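Local structure of hypothetical protein BP2299 (Bordetella pertussis Tohama I, 2FQP) at residues Q62-R65 against G66-Y69. The protein is of unknown function but adopts the cupin double-stranded beta-helix fold and binds a zinc ion, consistent with a metal-dependent role. Residues are numbered along the deposited sequence; the frame is centred on the assembly and turned at random.
Sequences QLTR and GVSY. With ACT (acetate ion), chain F.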
ATOM      1  N   GLN A  62       1.341 -11.946 -11.766  1.00 14.92           N
ATOM      2  CA  GLN A  62       1.143 -12.566 -10.464  1.00 14.67           C
ATOM      3  C   GLN A  62       1.450 -11.570  -9.368  1.00 15.75           C
ATOM      4  O   GLN A  62       2.571 -11.110  -9.261  1.00 14.62           O
ATOM      5  CB  GLN A  62       2.072 -13.758 -10.272  1.00 15.12           C
ATOM      6  CG  GLN A  62       1.803 -14.884 -11.172  1.00 16.53           C
ATOM      7  CD  GLN A  62       0.477 -15.542 -10.928  1.00 15.26           C
ATOM      8  OE1 GLN A  62      -0.054 -15.528  -9.804  1.00 21.45           O
ATOM      9  NE2 GLN A  62      -0.088 -16.124 -11.989  1.00 20.56           N
ATOM     10  N   LEU A  63       0.439 -11.192  -8.607  1.00 12.93           N
ATOM     11  CA  LEU A  63       0.635 -10.240  -7.541  1.00 11.77           C
ATOM     12  C   LEU A  63       0.743 -10.956  -6.181  1.00 13.69           C
ATOM     13  O   LEU A  63       0.106 -11.989  -5.958  1.00 13.36           O
ATOM     14  CB  LEU A  63      -0.511  -9.245  -7.528  1.00 12.34           C
ATOM     15  CG  LEU A  63      -0.368  -8.035  -8.434  1.00 14.87           C
ATOM     16  CD1 LEU A  63      -0.246  -8.460  -9.892  1.00 15.87           C
ATOM     17  CD2 LEU A  63      -1.537  -7.088  -8.233  1.00 13.93           C
ATOM     18  N   THR A  64       1.519 -10.379  -5.274  1.00 12.64           N
ATOM     19  CA  THR A  64       1.654 -10.911  -3.922  1.00 12.57           C
ATOM     20  C   THR A  64       1.201  -9.849  -2.956  1.00 13.21           C
ATOM     21  O   THR A  64       1.657  -8.690  -3.037  1.00  9.78           O
ATOM     22  CB  THR A  64       3.100 -11.274  -3.626  1.00 14.98           C
ATOM     23  OG1 THR A  64       3.508 -12.246  -4.576  1.00 13.55           O
ATOM     24  CG2 THR A  64       3.264 -11.845  -2.251  1.00 14.44           C
ATOM     25  N   ARG A  65       0.328 -10.236  -2.016  1.00 13.05           N
ATOM     26  CA  ARG A  65      -0.102  -9.292  -1.010  1.00 14.61           C
ATOM     27  C   ARG A  65       1.119  -8.645  -0.341  1.00 14.19           C
ATOM     28  O   ARG A  65       2.075  -9.327   0.060  1.00 13.95           O
ATOM     29  CB  ARG A  65      -1.059  -9.917   0.035  1.00 17.76           C
ATOM     30  CG  ARG A  65      -0.447 -10.928   0.917  1.00 20.09           C
ATOM     31  CD  ARG A  65      -1.514 -11.649   1.762  1.00 24.33           C
ATOM     32  NE  ARG A  65      -0.886 -12.571   2.711  1.00 34.39           N
ATOM     33  CZ  ARG A  65      -1.477 -13.055   3.801  1.00 42.96           C
ATOM     34  NH1 ARG A  65      -2.739 -12.720   4.098  1.00 46.41           N
ATOM     35  NH2 ARG A  65      -0.807 -13.883   4.608  1.00 47.87           N
ATOM     36  N   GLY A  66       1.083  -7.320  -0.265  1.00 12.04           N
ATOM     37  CA  GLY A  66       2.095  -6.550   0.428  1.00 11.69           C
ATOM     38  C   GLY A  66       3.379  -6.322  -0.321  1.00 12.74           C
ATOM     39  O   GLY A  66       4.297  -5.788   0.258  1.00 14.46           O
ATOM     40  N   VAL A  67       3.463  -6.791  -1.566  1.00 11.99           N
ATOM     41  CA  VAL A  67       4.649  -6.626  -2.403  1.00 11.63           C
ATOM     42  C   VAL A  67       4.310  -5.562  -3.429  1.00 13.25           C
ATOM     43  O   VAL A  67       3.619  -5.812  -4.434  1.00 10.75           O
ATOM     44  CB  VAL A  67       5.078  -7.929  -3.100  1.00  9.98           C
ATOM     45  CG1 VAL A  67       6.288  -7.683  -3.981  1.00 10.23           C
ATOM     46  CG2 VAL A  67       5.353  -8.990  -2.074  1.00 14.28           C
ATOM     47  N   SER A  68       4.784  -4.355  -3.158  0.50 12.50           N
ATOM     48  CA  SER A  68       4.428  -3.207  -3.966  0.50 10.80           C
ATOM     49  C   SER A  68       5.244  -3.124  -5.250  0.50 12.59           C
ATOM     50  O   SER A  68       6.298  -3.737  -5.411  0.50 10.85           O
ATOM     51  CB  SER A  68       4.602  -1.911  -3.175  0.50 10.17           C
ATOM     52  OG  SER A  68       5.964  -1.586  -3.022  0.50 13.06           O
ATOM     53  N   TYR A  69       4.706  -2.369  -6.188  1.00 11.81           N
ATOM     54  CA  TYR A  69       5.437  -2.032  -7.382  1.00 12.32           C
ATOM     55  C   TYR A  69       4.957  -0.697  -7.886  1.00 12.30           C
ATOM     56  O   TYR A  69       3.906  -0.217  -7.475  1.00  7.97           O
ATOM     57  CB  TYR A  69       5.262  -3.106  -8.435  1.00 15.63           C
ATOM     58  CG  TYR A  69       3.869  -3.374  -8.897  1.00 11.73           C
ATOM     59  CD1 TYR A  69       3.106  -4.351  -8.279  1.00 12.11           C
ATOM     60  CD2 TYR A  69       3.365  -2.757 -10.022  1.00  8.99           C
ATOM     61  CE1 TYR A  69       1.843  -4.640  -8.716  1.00  9.55           C
ATOM     62  CE2 TYR A  69       2.127  -3.026 -10.506  1.00 14.04           C
ATOM     63  CZ  TYR A  69       1.352  -3.999  -9.851  1.00 12.38           C
ATOM     64  OH  TYR A  69       0.104  -4.305 -10.313  1.00 15.42           O
TER
HETATM   65  C   ACT F 101      -1.531  -2.242 -12.292  1.00 15.71           C
HETATM   66  O   ACT F 101      -0.462  -2.861 -12.515  1.00 17.04           O
HETATM   67  OXT ACT F 101      -1.696  -1.081 -12.769  1.00 13.62           O
HETATM   68  CH3 ACT F 101      -2.605  -2.897 -11.494  1.00 13.30           C
HETATM   69  O   HOH W   1       3.034  -8.057  -6.256  1.00 11.35           O
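T64 and V67 face each other across a type II beta turn whose two central residues are R65 and G66; the turn carries the chain of this cupin beta-barrel from strand 57-63 of one sheet to strand 69-71 of the other. G66 sits at the third position with a positive phi of 80°, a backbone conformation that glycine adopts readily. Its own carbonyl oxygen accepts a hydrogen bond from Q12 of the second subunit. R65 before it points its side chain away overall, although CB still lies 3.4 Å from G66 N; at this exposed second position the long chain, extended from CG to NE, can run out and pack on R65 of the second subunit. V67 closes the turn: its N donates to T64 O at 3.0 Å. Beside this bond the two beta-branched side chains touch by their methyl groups, V67 CG2 lying 3.5 Å from T64 CG2. With chi1 at -59°, the threonine keeps OG1 beside its own N and CG2 anti to that N, which is why the methyl meets the valine. At the open end of the turn one water bridges the two arms, accepting from T64 N and donating to V67 O, each at 2.9 Å. S68 turns away from the other arm, and its OG is hydrogen-bonded to Q12 OE1 of the second subunit. Y69 then brings its ring back toward the buried L63, the two side chains crossing at about a right angle with L63 CG 4.1 Å from Y69 CE1, at the ring edge. Tyrosine pairs this apolar edge with a polar end, its side chain about 8 Å from the zinc ion: Y69 OH donates at 2.7 Å to O of an acetate, probably from the crystallisation liquor, that Y40 OH also binds.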